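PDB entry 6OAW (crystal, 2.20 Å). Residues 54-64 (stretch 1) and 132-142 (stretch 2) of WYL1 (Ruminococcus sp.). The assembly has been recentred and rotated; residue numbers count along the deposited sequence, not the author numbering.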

ATOM      1  N   SER B  54      -6.485  10.574 -23.778  1.00 65.33           N
ATOM      2  CA  SER B  54      -7.028  11.701 -22.989  1.00 64.09           C
ATOM      3  C   SER B  54      -7.333  11.208 -21.573  1.00 61.21           C
ATOM      4  O   SER B  54      -7.578  10.015 -21.361  1.00 58.70           O
ATOM      5  CB  SER B  54      -8.245  12.262 -23.647  1.00 67.23           C
ATOM      6  OG  SER B  54      -9.339  11.352 -23.524  1.00 67.85           O
HETATM    7  N   MSE B  55      -7.304  12.153 -20.625  1.00 59.68           N
HETATM    8  CA  MSE B  55      -7.654  11.910 -19.241  1.00 59.13           C
HETATM    9  C   MSE B  55      -9.094  11.354 -19.168  1.00 57.43           C
HETATM   10  O   MSE B  55      -9.347  10.481 -18.341  1.00 54.16           O
HETATM   11  CB  MSE B  55      -7.485  13.213 -18.440  1.00 61.02           C
HETATM   12  CG  MSE B  55      -7.933  13.134 -16.983  1.00 62.47           C
HETATM   13 SE   MSE B  55      -6.983  11.680 -16.024  1.00 68.09          SE
HETATM   14  CE  MSE B  55      -5.283  12.521 -15.554  1.00 69.07           C
ATOM     15  N   SER B  56     -10.009  11.861 -19.986  1.00 56.92           N
ATOM     16  CA  SER B  56     -11.430  11.447 -20.011  1.00 58.07           C
ATOM     17  C   SER B  56     -11.509   9.954 -20.364  1.00 58.00           C
ATOM     18  O   SER B  56     -12.221   9.198 -19.677  1.00 56.82           O
ATOM     19  CB  SER B  56     -12.245  12.303 -20.964  1.00 59.84           C
ATOM     20  OG  SER B  56     -12.430  13.620 -20.447  1.00 59.72           O
ATOM     21  N   SER B  57     -10.805   9.545 -21.409  1.00 58.22           N
ATOM     22  CA  SER B  57     -10.782   8.146 -21.897  1.00 58.34           C
ATOM     23  C   SER B  57     -10.216   7.251 -20.788  1.00 55.16           C
ATOM     24  O   SER B  57     -10.794   6.191 -20.521  1.00 52.97           O
ATOM     25  CB  SER B  57      -9.991   8.054 -23.193  1.00 61.38           C
ATOM     26  OG  SER B  57      -9.433   6.757 -23.366  1.00 62.43           O
ATOM     27  N   PHE B  58      -9.135   7.680 -20.140  1.00 52.59           N
ATOM     28  CA  PHE B  58      -8.467   6.884 -19.091  1.00 50.72           C
ATOM     29  C   PHE B  58      -9.443   6.738 -17.903  1.00 50.30           C
ATOM     30  O   PHE B  58      -9.624   5.621 -17.405  1.00 49.98           O
ATOM     31  CB  PHE B  58      -7.110   7.496 -18.752  1.00 49.52           C
ATOM     32  CG  PHE B  58      -6.278   6.621 -17.859  1.00 47.97           C
ATOM     33  CD1 PHE B  58      -5.654   5.500 -18.364  1.00 49.65           C
ATOM     34  CD2 PHE B  58      -6.163   6.882 -16.506  1.00 46.79           C
ATOM     35  CE1 PHE B  58      -4.926   4.650 -17.542  1.00 47.91           C
ATOM     36  CE2 PHE B  58      -5.428   6.042 -15.686  1.00 45.96           C
ATOM     37  CZ  PHE B  58      -4.790   4.938 -16.211  1.00 46.27           C
ATOM     38  N   LEU B  59     -10.085   7.830 -17.474  1.00 50.33           N
ATOM     39  CA  LEU B  59     -11.042   7.814 -16.340  1.00 49.69           C
ATOM     40  C   LEU B  59     -12.239   6.948 -16.732  1.00 50.49           C
ATOM     41  O   LEU B  59     -12.800   6.267 -15.858  1.00 48.83           O
ATOM     42  CB  LEU B  59     -11.491   9.237 -15.987  1.00 50.08           C
ATOM     43  CG  LEU B  59     -10.431  10.131 -15.349  1.00 49.54           C
ATOM     44  CD1 LEU B  59     -10.924  11.553 -15.247  1.00 50.70           C
ATOM     45  CD2 LEU B  59     -10.028   9.614 -13.985  1.00 48.42           C
ATOM     46  N   THR B  60     -12.611   6.979 -18.012  1.00 51.32           N
ATOM     47  CA  THR B  60     -13.753   6.205 -18.544  1.00 52.04           C
ATOM     48  C   THR B  60     -13.431   4.705 -18.509  1.00 52.80           C
ATOM     49  O   THR B  60     -14.333   3.932 -18.118  1.00 53.21           O
ATOM     50  CB  THR B  60     -14.185   6.753 -19.900  1.00 53.68           C
ATOM     51  OG1 THR B  60     -14.638   8.080 -19.622  1.00 52.92           O
ATOM     52  CG2 THR B  60     -15.277   5.923 -20.532  1.00 55.04           C
ATOM     53  N   SER B  61     -12.227   4.295 -18.903  1.00 52.86           N
ATOM     54  CA  SER B  61     -11.762   2.886 -18.837  1.00 53.47           C
ATOM     55  C   SER B  61     -11.853   2.396 -17.394  1.00 51.93           C
ATOM     56  O   SER B  61     -12.289   1.257 -17.178  1.00 56.56           O
ATOM     57  CB  SER B  61     -10.351   2.740 -19.330  1.00 53.31           C
ATOM     58  OG  SER B  61     -10.280   3.027 -20.702  1.00 55.26           O
ATOM     59  N   ILE B  62     -11.384   3.201 -16.446  1.00 50.78           N
ATOM     60  CA  ILE B  62     -11.382   2.820 -15.008  1.00 48.21           C
ATOM     61  C   ILE B  62     -12.839   2.601 -14.595  1.00 49.74           C
ATOM     62  O   ILE B  62     -13.144   1.521 -14.056  1.00 49.84           O
ATOM     63  CB  ILE B  62     -10.703   3.885 -14.141  1.00 47.40           C
ATOM     64  CG1 ILE B  62      -9.208   3.981 -14.450  1.00 47.21           C
ATOM     65  CG2 ILE B  62     -10.951   3.604 -12.660  1.00 46.92           C
ATOM     66  CD1 ILE B  62      -8.524   5.137 -13.770  1.00 46.59           C
ATOM     67  N   PHE B  63     -13.692   3.595 -14.861  1.00 48.61           N
ATOM     68  CA  PHE B  63     -15.130   3.536 -14.549  1.00 48.04           C
ATOM     69  C   PHE B  63     -15.727   2.285 -15.192  1.00 49.20           C
ATOM     70  O   PHE B  63     -16.377   1.559 -14.452  1.00 49.32           O
ATOM     71  CB  PHE B  63     -15.868   4.804 -14.963  1.00 49.69           C
ATOM     72  CG  PHE B  63     -17.303   4.771 -14.532  1.00 49.50           C
ATOM     73  CD1 PHE B  63     -18.242   4.099 -15.298  1.00 51.20           C
ATOM     74  CD2 PHE B  63     -17.682   5.325 -13.325  1.00 48.58           C
ATOM     75  CE1 PHE B  63     -19.543   3.984 -14.852  1.00 53.04           C
ATOM     76  CE2 PHE B  63     -18.996   5.233 -12.893  1.00 50.54           C
ATOM     77  CZ  PHE B  63     -19.922   4.570 -13.662  1.00 51.64           C
ATOM     78  N   ASP B  64     -15.479   2.013 -16.474  1.00 50.77           N
ATOM     79  CA  ASP B  64     -16.142   0.923 -17.235  1.00 51.91           C
ATOM     80  C   ASP B  64     -15.753  -0.423 -16.620  1.00 52.03           C
ATOM     81  O   ASP B  64     -16.655  -1.285 -16.377  1.00 50.31           O
ATOM     82  CB  ASP B  64     -15.801   0.952 -18.728  1.00 55.05           C
ATOM     83  CG  ASP B  64     -16.516   2.059 -19.492  1.00 57.45           C
ATOM     84  OD1 ASP B  64     -17.433   2.666 -18.916  1.00 58.00           O
ATOM     85  OD2 ASP B  64     -16.139   2.313 -20.643  1.00 60.47           O
ATOM     86  N   ARG B 132      -9.223  19.990  -9.561  1.00 58.16           N
ATOM     87  CA  ARG B 132     -10.360  20.030 -10.499  1.00 57.92           C
ATOM     88  C   ARG B 132     -10.039  19.138 -11.696  1.00 55.91           C
ATOM     89  O   ARG B 132      -9.213  19.566 -12.498  1.00 55.49           O
ATOM     90  CB  ARG B 132     -10.470  21.499 -10.943  1.00 59.96           C
ATOM     91  CG  ARG B 132     -11.803  21.876 -11.575  1.00 62.19           C
ATOM     92  CD  ARG B 132     -11.736  23.143 -12.402  1.00 61.87           C
ATOM     93  NE  ARG B 132     -12.923  23.196 -13.229  1.00 63.05           N
ATOM     94  CZ  ARG B 132     -13.209  24.170 -14.094  1.00 63.89           C
ATOM     95  NH1 ARG B 132     -14.320  24.108 -14.806  1.00 64.79           N
ATOM     96  NH2 ARG B 132     -12.383  25.194 -14.242  1.00 63.81           N
ATOM     97  N   VAL B 133     -10.614  17.947 -11.806  1.00 55.09           N
ATOM     98  CA  VAL B 133     -10.359  17.069 -12.987  1.00 55.97           C
ATOM     99  C   VAL B 133     -11.601  17.076 -13.879  1.00 56.64           C
ATOM    100  O   VAL B 133     -12.717  16.823 -13.380  1.00 53.55           O
ATOM    101  CB  VAL B 133      -9.946  15.645 -12.575  1.00 55.72           C
ATOM    102  CG1 VAL B 133      -9.605  14.786 -13.782  1.00 57.11           C
ATOM    103  CG2 VAL B 133      -8.775  15.698 -11.613  1.00 55.26           C
ATOM    104  N   ARG B 134     -11.393  17.406 -15.147  1.00 58.59           N
ATOM    105  CA  ARG B 134     -12.475  17.696 -16.120  1.00 61.08           C
ATOM    106  C   ARG B 134     -12.694  16.404 -16.903  1.00 60.86           C
ATOM    107  O   ARG B 134     -11.864  16.089 -17.783  1.00 62.91           O
ATOM    108  CB  ARG B 134     -12.134  18.889 -17.025  1.00 62.33           C
ATOM    109  CG  ARG B 134     -12.510  20.242 -16.444  1.00 64.03           C
ATOM    110  N   LEU B 135     -13.775  15.700 -16.598  1.00 59.53           N
ATOM    111  CA  LEU B 135     -14.155  14.489 -17.344  1.00 58.83           C
ATOM    112  C   LEU B 135     -15.203  14.863 -18.392  1.00 61.88           C
ATOM    113  O   LEU B 135     -16.302  15.270 -18.005  1.00 61.94           O
ATOM    114  CB  LEU B 135     -14.697  13.468 -16.355  1.00 56.23           C
ATOM    115  CG  LEU B 135     -15.369  12.253 -16.983  1.00 57.01           C
ATOM    116  CD1 LEU B 135     -14.397  11.478 -17.864  1.00 57.30           C
ATOM    117  CD2 LEU B 135     -15.955  11.372 -15.884  1.00 55.78           C
ATOM    118  N   SER B 136     -14.865  14.708 -19.669  1.00 64.51           N
ATOM    119  CA  SER B 136     -15.829  14.753 -20.799  1.00 68.43           C
ATOM    120  C   SER B 136     -16.618  13.434 -20.811  1.00 68.99           C
ATOM    121  O   SER B 136     -15.979  12.383 -20.880  1.00 68.29           O
ATOM    122  CB  SER B 136     -15.104  15.017 -22.091  1.00 69.99           C
ATOM    123  OG  SER B 136     -15.943  14.792 -23.208  1.00 74.10           O
ATOM    124  N   ILE B 137     -17.950  13.492 -20.693  1.00 71.61           N
ATOM    125  CA  ILE B 137     -18.864  12.305 -20.673  1.00 71.79           C
ATOM    126  C   ILE B 137     -19.224  11.910 -22.115  1.00 73.84           C
ATOM    127  O   ILE B 137     -20.085  12.586 -22.708  1.00 75.77           O
ATOM    128  CB  ILE B 137     -20.159  12.577 -19.878  1.00 73.76           C
ATOM    129  CG1 ILE B 137     -19.948  13.268 -18.527  1.00 71.52           C
ATOM    130  CG2 ILE B 137     -20.952  11.285 -19.739  1.00 73.81           C
ATOM    131  CD1 ILE B 137     -19.187  12.455 -17.552  1.00 69.06           C
ATOM    132  N   CYS B 138     -18.647  10.815 -22.627  1.00 73.29           N
ATOM    133  CA  CYS B 138     -18.994  10.200 -23.935  1.00 76.56           C
ATOM    134  C   CYS B 138     -20.429   9.656 -23.892  1.00 79.30           C
ATOM    135  O   CYS B 138     -21.016   9.485 -22.791  1.00 77.76           O
ATOM    136  CB  CYS B 138     -18.007   9.116 -24.372  1.00 76.07           C
ATOM    137  SG  CYS B 138     -18.018   7.588 -23.387  1.00 76.25           S
ATOM    138  N   ARG B 139     -20.991   9.406 -25.065  1.00 82.57           N
ATOM    139  CA  ARG B 139     -22.394   8.950 -25.192  1.00 84.18           C
ATOM    140  C   ARG B 139     -22.602   7.659 -24.386  1.00 80.29           C
ATOM    141  O   ARG B 139     -23.633   7.583 -23.708  1.00 80.41           O
ATOM    142  CB  ARG B 139     -22.769   8.763 -26.662  1.00 87.72           C
ATOM    143  CG  ARG B 139     -24.266   8.843 -26.925  1.00 90.44           C
ATOM    144  CD  ARG B 139     -24.533   8.686 -28.411  1.00 94.77           C
ATOM    145  NE  ARG B 139     -24.233   7.331 -28.834  1.00 94.41           N
ATOM    146  CZ  ARG B 139     -24.254   6.900 -30.084  1.00 97.66           C
ATOM    147  NH1 ARG B 139     -24.573   7.716 -31.077  1.00101.21           N
ATOM    148  NH2 ARG B 139     -23.964   5.635 -30.333  1.00 97.81           N
ATOM    149  N   ASP B 140     -21.690   6.684 -24.466  1.00 77.83           N
ATOM    150  CA  ASP B 140     -21.838   5.373 -23.768  1.00 75.23           C
ATOM    151  C   ASP B 140     -21.871   5.602 -22.255  1.00 70.80           C
ATOM    152  O   ASP B 140     -22.750   5.010 -21.605  1.00 71.77           O
ATOM    153  CB  ASP B 140     -20.755   4.361 -24.157  1.00 74.59           C
ATOM    154  CG  ASP B 140     -20.952   3.800 -25.552  1.00 79.14           C
ATOM    155  OD1 ASP B 140     -22.058   3.954 -26.090  1.00 83.34           O
ATOM    156  OD2 ASP B 140     -19.997   3.253 -26.112  1.00 80.90           O
ATOM    157  N   LEU B 141     -20.988   6.449 -21.721  1.00 68.27           N
ATOM    158  CA  LEU B 141     -20.963   6.751 -20.265  1.00 64.98           C
ATOM    159  C   LEU B 141     -22.228   7.529 -19.902  1.00 66.10           C
ATOM    160  O   LEU B 141     -22.788   7.265 -18.833  1.00 64.94           O
ATOM    161  CB  LEU B 141     -19.708   7.528 -19.860  1.00 62.59           C
ATOM    162  CG  LEU B 141     -19.597   7.791 -18.352  1.00 60.30           C
ATOM    163  CD1 LEU B 141     -19.615   6.499 -17.546  1.00 57.55           C
ATOM    164  CD2 LEU B 141     -18.346   8.574 -18.010  1.00 59.45           C
ATOM    165  N   TYR B 142     -22.694   8.443 -20.749  1.00 69.39           N
ATOM    166  CA  TYR B 142     -23.920   9.225 -20.450  1.00 71.11           C
ATOM    167  C   TYR B 142     -25.081   8.258 -20.233  1.00 71.29           C
ATOM    168  O   TYR B 142     -25.812   8.430 -19.242  1.00 69.82           O
ATOM    169  CB  TYR B 142     -24.278  10.247 -21.534  1.00 75.22           C
ATOM    170  CG  TYR B 142     -25.401  11.145 -21.076  1.00 77.21           C
ATOM    171  CD1 TYR B 142     -26.720  10.745 -21.211  1.00 79.63           C
ATOM    172  CD2 TYR B 142     -25.143  12.321 -20.389  1.00 76.71           C
ATOM    173  CE1 TYR B 142     -27.759  11.529 -20.739  1.00 81.37           C
ATOM    174  CE2 TYR B 142     -26.168  13.105 -19.896  1.00 78.58           C
ATOM    175  CZ  TYR B 142     -27.479  12.704 -20.067  1.00 80.95           C
ATOM    176  OH  TYR B 142     -28.488  13.472 -19.575  1.00 82.51           O
TER

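A helix that crosses a strand can use two kinds of adhesive at once: apolar side chains to fill the space between the backbones, and a well-placed polar group to accept a hydrogen bond from a backbone amide. The pairing of residues 54-64 with 132-142 in WYL1 illustrates both. The helix 55-64 runs across the strand at 132-136 at 77°, with a closest approach of the axes of 7.3 Å. The backbones come near at Ser56 and Leu135, whose CA atoms are 4.9 Å apart; farther along, Thr60 CA and Leu141 CA are separated by 7.4 Å, so the helix meets first the strand and then the helix that begins at Arg139.

Hydrogen bonding across the stretches is confined to a single link. Ser136 N donates to Ser56 OG over 2.8 Å, with an N-H...acceptor angle of 157°, a short and fairly straight bond. The serine side chain, in the m rotamer, places its hydroxyl oxygen at the amide where the two backbones come close.

Polar groups also bond within each stretch. At the two helix starts, side chains accept from amides that have no preceding turn to bond: Ser54 OG takes Ser57 N at 3.1 Å, and Cys138 SG takes Leu141 N at 3.6 Å, the longer distance suiting the larger sulfur atom. In mid-helix, Thr60 OG1 donates to Ser56 O at 2.7 Å, an oxygen that also receives Thr60 N at 2.8 Å. With its hydroxyl turned back onto its own helix, Thr60 meets the other stretch through van der Waals contact, its OG1 lying 3.8 Å from Leu135 CD1 and its CG2 4.3 Å from Cys138 SG.

The apolar contacts follow the helical repeat, since Met55, Leu59 and Phe63 are spaced four residues apart and all point toward the second stretch. Met55, present as selenomethionine, places CG 4.0 Å from Val133 CG1, and Leu59 CD1 reaches the same methyl at 3.8 Å. Leu59 CB also lies 4.1 Å from Leu135 CD1. Although the CA-to-CB bond of Leu135 points sideways, the end of its side chain comes nearer to the helix, where CD1 lies 3.6 Å from Ser56 O. One turn beyond Leu59, Phe63 CD1 packs 3.6 Å from Leu141 CD1, the methyl approaching the ring obliquely. Such contacts gain stability by removing hydrocarbon from water; the whole contact, polar parts included, buries 435 Å² with both sides summed.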